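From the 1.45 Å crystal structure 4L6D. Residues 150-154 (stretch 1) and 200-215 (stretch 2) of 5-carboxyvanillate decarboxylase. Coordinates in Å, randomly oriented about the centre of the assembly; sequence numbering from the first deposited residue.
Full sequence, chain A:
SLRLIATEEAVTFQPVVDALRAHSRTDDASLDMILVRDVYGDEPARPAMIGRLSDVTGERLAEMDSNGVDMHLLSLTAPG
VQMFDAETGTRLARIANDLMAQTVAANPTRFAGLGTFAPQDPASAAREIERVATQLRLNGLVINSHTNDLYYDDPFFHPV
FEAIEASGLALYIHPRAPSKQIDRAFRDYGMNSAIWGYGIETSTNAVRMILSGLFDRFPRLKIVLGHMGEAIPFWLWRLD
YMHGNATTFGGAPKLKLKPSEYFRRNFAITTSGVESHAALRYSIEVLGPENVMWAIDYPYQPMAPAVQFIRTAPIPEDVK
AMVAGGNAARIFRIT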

# COMPACT_ATOMS: atom_id res chain seq x y z
N LEU A 150 15.16 -11.25 0.56
CA LEU A 150 15.83 -10.06 0.06
C LEU A 150 15.01 -9.50 -1.08
O LEU A 150 14.35 -10.25 -1.81
CB LEU A 150 17.22 -10.41 -0.47
CG LEU A 150 18.19 -11.01 0.54
CD1 LEU A 150 19.45 -11.46 -0.18
CD2 LEU A 150 18.51 -9.99 1.61
N TYR A 151 15.09 -8.18 -1.26
CA TYR A 151 14.38 -7.50 -2.33
C TYR A 151 15.33 -7.16 -3.48
O TYR A 151 16.55 -7.30 -3.34
CB TYR A 151 13.66 -6.27 -1.78
CG TYR A 151 12.59 -6.68 -0.80
CD1 TYR A 151 11.44 -7.31 -1.25
CD2 TYR A 151 12.73 -6.45 0.56
CE1 TYR A 151 10.45 -7.72 -0.36
CE2 TYR A 151 11.74 -6.86 1.47
CZ TYR A 151 10.60 -7.48 0.99
OH TYR A 151 9.62 -7.89 1.88
N TYR A 152 14.77 -6.72 -4.61
CA TYR A 152 15.55 -6.66 -5.84
C TYR A 152 16.38 -5.39 -6.02
O TYR A 152 16.95 -5.16 -7.08
CB TYR A 152 14.70 -6.99 -7.08
CG TYR A 152 14.22 -8.42 -7.02
CD1 TYR A 152 15.12 -9.45 -6.72
CD2 TYR A 152 12.89 -8.74 -7.19
CE1 TYR A 152 14.70 -10.76 -6.62
CE2 TYR A 152 12.45 -10.06 -7.10
CZ TYR A 152 13.36 -11.06 -6.81
OH TYR A 152 12.94 -12.37 -6.71
N ASP A 153 16.45 -4.59 -4.96
CA ASP A 153 17.48 -3.55 -4.85
C ASP A 153 18.84 -4.14 -4.47
O ASP A 153 19.86 -3.50 -4.66
CB ASP A 153 17.09 -2.48 -3.82
CG ASP A 153 16.88 -3.05 -2.42
OD1 ASP A 153 16.06 -3.98 -2.27
OD2 ASP A 153 17.52 -2.54 -1.47
N ASP A 154 18.86 -5.36 -3.93
CA ASP A 154 20.10 -5.92 -3.42
C ASP A 154 21.04 -6.23 -4.59
O ASP A 154 20.63 -6.87 -5.56
CB ASP A 154 19.81 -7.18 -2.61
CG ASP A 154 21.00 -7.64 -1.79
OD1 ASP A 154 22.11 -7.82 -2.34
OD2 ASP A 154 20.84 -7.80 -0.56
N ILE A 200 1.32 -5.50 -0.30
CA ILE A 200 2.33 -4.82 0.49
C ILE A 200 3.74 -5.34 0.18
O ILE A 200 4.67 -4.57 -0.04
CB ILE A 200 2.05 -4.94 1.99
CG1 ILE A 200 0.67 -4.35 2.34
CG2 ILE A 200 3.15 -4.26 2.78
CD1 ILE A 200 0.50 -2.90 1.91
N GLU A 201 3.87 -6.67 0.12
CA GLU A 201 5.13 -7.31 -0.22
C GLU A 201 5.66 -6.88 -1.59
O GLU A 201 6.82 -6.46 -1.70
CB GLU A 201 4.93 -8.83 -0.15
CG GLU A 201 5.95 -9.67 -0.92
CD GLU A 201 7.36 -9.60 -0.37
OE1 GLU A 201 7.54 -9.25 0.82
OE2 GLU A 201 8.28 -9.89 -1.15
N THR A 202 4.79 -6.94 -2.60
CA THR A 202 5.21 -6.73 -3.98
C THR A 202 5.48 -5.25 -4.26
O THR A 202 6.48 -4.91 -4.91
CB THR A 202 4.15 -7.28 -4.95
OG1 THR A 202 3.84 -8.62 -4.56
CG2 THR A 202 4.69 -7.32 -6.37
N SER A 203 4.61 -4.37 -3.77
CA SER A 203 4.81 -2.94 -3.95
C SER A 203 6.07 -2.47 -3.24
O SER A 203 6.80 -1.64 -3.77
CB SER A 203 3.60 -2.11 -3.49
OG SER A 203 3.33 -2.30 -2.11
N THR A 204 6.32 -2.99 -2.04
CA THR A 204 7.52 -2.57 -1.31
C THR A 204 8.79 -2.99 -2.05
O THR A 204 9.75 -2.22 -2.12
CB THR A 204 7.49 -3.07 0.14
OG1 THR A 204 6.36 -2.50 0.81
CG2 THR A 204 8.76 -2.68 0.88
N ASN A 205 8.79 -4.20 -2.60
CA ASN A 205 9.89 -4.66 -3.44
C ASN A 205 10.13 -3.66 -4.57
O ASN A 205 11.24 -3.14 -4.74
CB ASN A 205 9.54 -6.05 -3.99
CG ASN A 205 10.75 -6.83 -4.50
OD1 ASN A 205 11.82 -6.27 -4.71
ND2 ASN A 205 10.56 -8.13 -4.70
N ALA A 206 9.07 -3.34 -5.31
CA ALA A 206 9.21 -2.43 -6.44
C ALA A 206 9.67 -1.02 -6.04
O ALA A 206 10.47 -0.40 -6.76
CB ALA A 206 7.92 -2.37 -7.24
N VAL A 207 9.16 -0.51 -4.93
CA VAL A 207 9.59 0.81 -4.48
C VAL A 207 11.08 0.80 -4.11
O VAL A 207 11.81 1.74 -4.44
CB VAL A 207 8.71 1.31 -3.31
CG1 VAL A 207 9.31 2.56 -2.67
CG2 VAL A 207 7.31 1.60 -3.82
N ARG A 208 11.55 -0.26 -3.46
CA ARG A 208 12.97 -0.40 -3.16
C ARG A 208 13.78 -0.41 -4.45
O ARG A 208 14.84 0.21 -4.54
CB ARG A 208 13.27 -1.67 -2.36
CG ARG A 208 12.69 -1.70 -0.95
CD ARG A 208 13.03 -3.03 -0.24
NE ARG A 208 14.47 -3.14 -0.03
CZ ARG A 208 15.09 -2.83 1.10
NH1 ARG A 208 14.40 -2.44 2.16
NH2 ARG A 208 16.41 -2.91 1.17
N MET A 209 13.27 -1.11 -5.46
CA MET A 209 13.97 -1.16 -6.75
C MET A 209 14.13 0.23 -7.34
O MET A 209 15.22 0.63 -7.74
CB MET A 209 13.23 -2.07 -7.74
CG MET A 209 13.29 -3.55 -7.38
SD MET A 209 12.10 -4.56 -8.30
CE MET A 209 12.88 -4.66 -9.91
N ILE A 210 13.03 0.98 -7.37
CA ILE A 210 13.08 2.33 -7.90
C ILE A 210 14.01 3.24 -7.10
O ILE A 210 14.90 3.88 -7.67
CB ILE A 210 11.67 2.94 -7.96
CG1 ILE A 210 10.82 2.18 -8.99
CG2 ILE A 210 11.73 4.42 -8.32
CD1 ILE A 210 9.35 2.54 -8.94
N LEU A 211 13.81 3.30 -5.79
CA LEU A 211 14.58 4.22 -4.96
C LEU A 211 16.07 3.89 -4.89
O LEU A 211 16.89 4.79 -4.67
CB LEU A 211 13.99 4.32 -3.55
CG LEU A 211 12.60 4.96 -3.47
CD1 LEU A 211 12.13 5.02 -2.02
CD2 LEU A 211 12.57 6.35 -4.10
N SER A 212 16.42 2.63 -5.11
CA SER A 212 17.82 2.21 -5.07
C SER A 212 18.58 2.62 -6.33
O SER A 212 19.81 2.52 -6.36
CB SER A 212 17.93 0.70 -4.90
OG SER A 212 17.56 0.04 -6.10
N GLY A 213 17.86 3.05 -7.36
CA GLY A 213 18.49 3.45 -8.61
C GLY A 213 18.72 2.30 -9.58
O GLY A 213 19.51 2.41 -10.51
N LEU A 214 17.99 1.20 -9.37
CA LEU A 214 18.15 0.03 -10.22
C LEU A 214 17.88 0.39 -11.68
O LEU A 214 18.50 -0.15 -12.59
CB LEU A 214 17.23 -1.10 -9.76
CG LEU A 214 17.43 -2.45 -10.45
CD1 LEU A 214 18.73 -3.11 -9.98
CD2 LEU A 214 16.23 -3.37 -10.19
N PHE A 215 16.95 1.31 -11.90
CA PHE A 215 16.60 1.70 -13.26
C PHE A 215 17.50 2.75 -13.90
O PHE A 215 17.36 3.03 -15.08
CB PHE A 215 15.11 2.03 -13.36
CG PHE A 215 14.24 0.91 -12.87
CD1 PHE A 215 13.99 -0.19 -13.67
CD2 PHE A 215 13.72 0.93 -11.57
CE1 PHE A 215 13.20 -1.25 -13.21
CE2 PHE A 215 12.94 -0.12 -11.11
CZ PHE A 215 12.68 -1.21 -11.93

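The strongest link between the two stretches is the salt bridge between D153 and R208. R208 NE donates to D153 OD1 at 2.9 Å with a nearly straight N-H...O angle of 175°, and R208 NH2 donates to D153 OD2, also at 2.9 Å but more bent at 140°. The carboxylate thus meets the edge of the guanidinium, near its plane, where the N-H bonds point. Two parallel donors facing two acceptors make arginine and aspartate natural partners, and because both residues are buried, each charge gains from having its counterion so close. The p rotamer of D153 (chi1 60°) accompanies this pairing.

A second polar contact lies farther back along the helix. Y151 OH donates to E201 OE1 at 2.7 Å, a short bond between a phenol and a carboxylate. The CA-to-CB bond of E201 points sideways, but the end of its long side chain comes nearer, and the tyrosine ring carries its hydroxyl far enough to meet it. Between these two contacts, N205 OD1 accepts from the backbone Y152 N at 3.0 Å and 167°. The amide suits this place because it offers an acceptor to the loop while its ND2 is hydrogen-bonded elsewhere in the structure.

These bonds fit a simple backbone arrangement. Stretch 1 has no regular helix or strand; Y151 to D154 form a type I turn, closed by D154 N to Y151 O at 3.1 Å. It lies against a helix, where E201, N205, R208 and M209 lie on one side; the steps from E201 to N205 and N205 to M209 are four residues, and that from N205 to R208 is three. S212, which follows them in the chain, also makes contact. Residue Y151 is nearest N205 by CA position (5.4 Å), and D153 is nearest M209 (4.7 Å).

Around the polar contacts the side chains pack closely. The CA-to-CB bond of Y151 points toward the helix, and its ring has N205 CG at its edge, 3.4 Å from Y151 CD1, while R208 CD lies 3.5 Å from Y151 CD2, so the aliphatic part of the arginine packs beside the ring as its charged end reaches D153. Y152 CB meets M209 CG at 3.7 Å, an apolar contact suited to a flexible thioether chain, and M209 SD lies at the edge of the Y152 ring. Toward the far end, D153 CB rests 3.4 Å from S212 OG, a small side chain that bonds back to M209 O, and L214 CD2 approaches Y152 O at 3.7 Å. In all, the contact buries 526 Å², counting both sides.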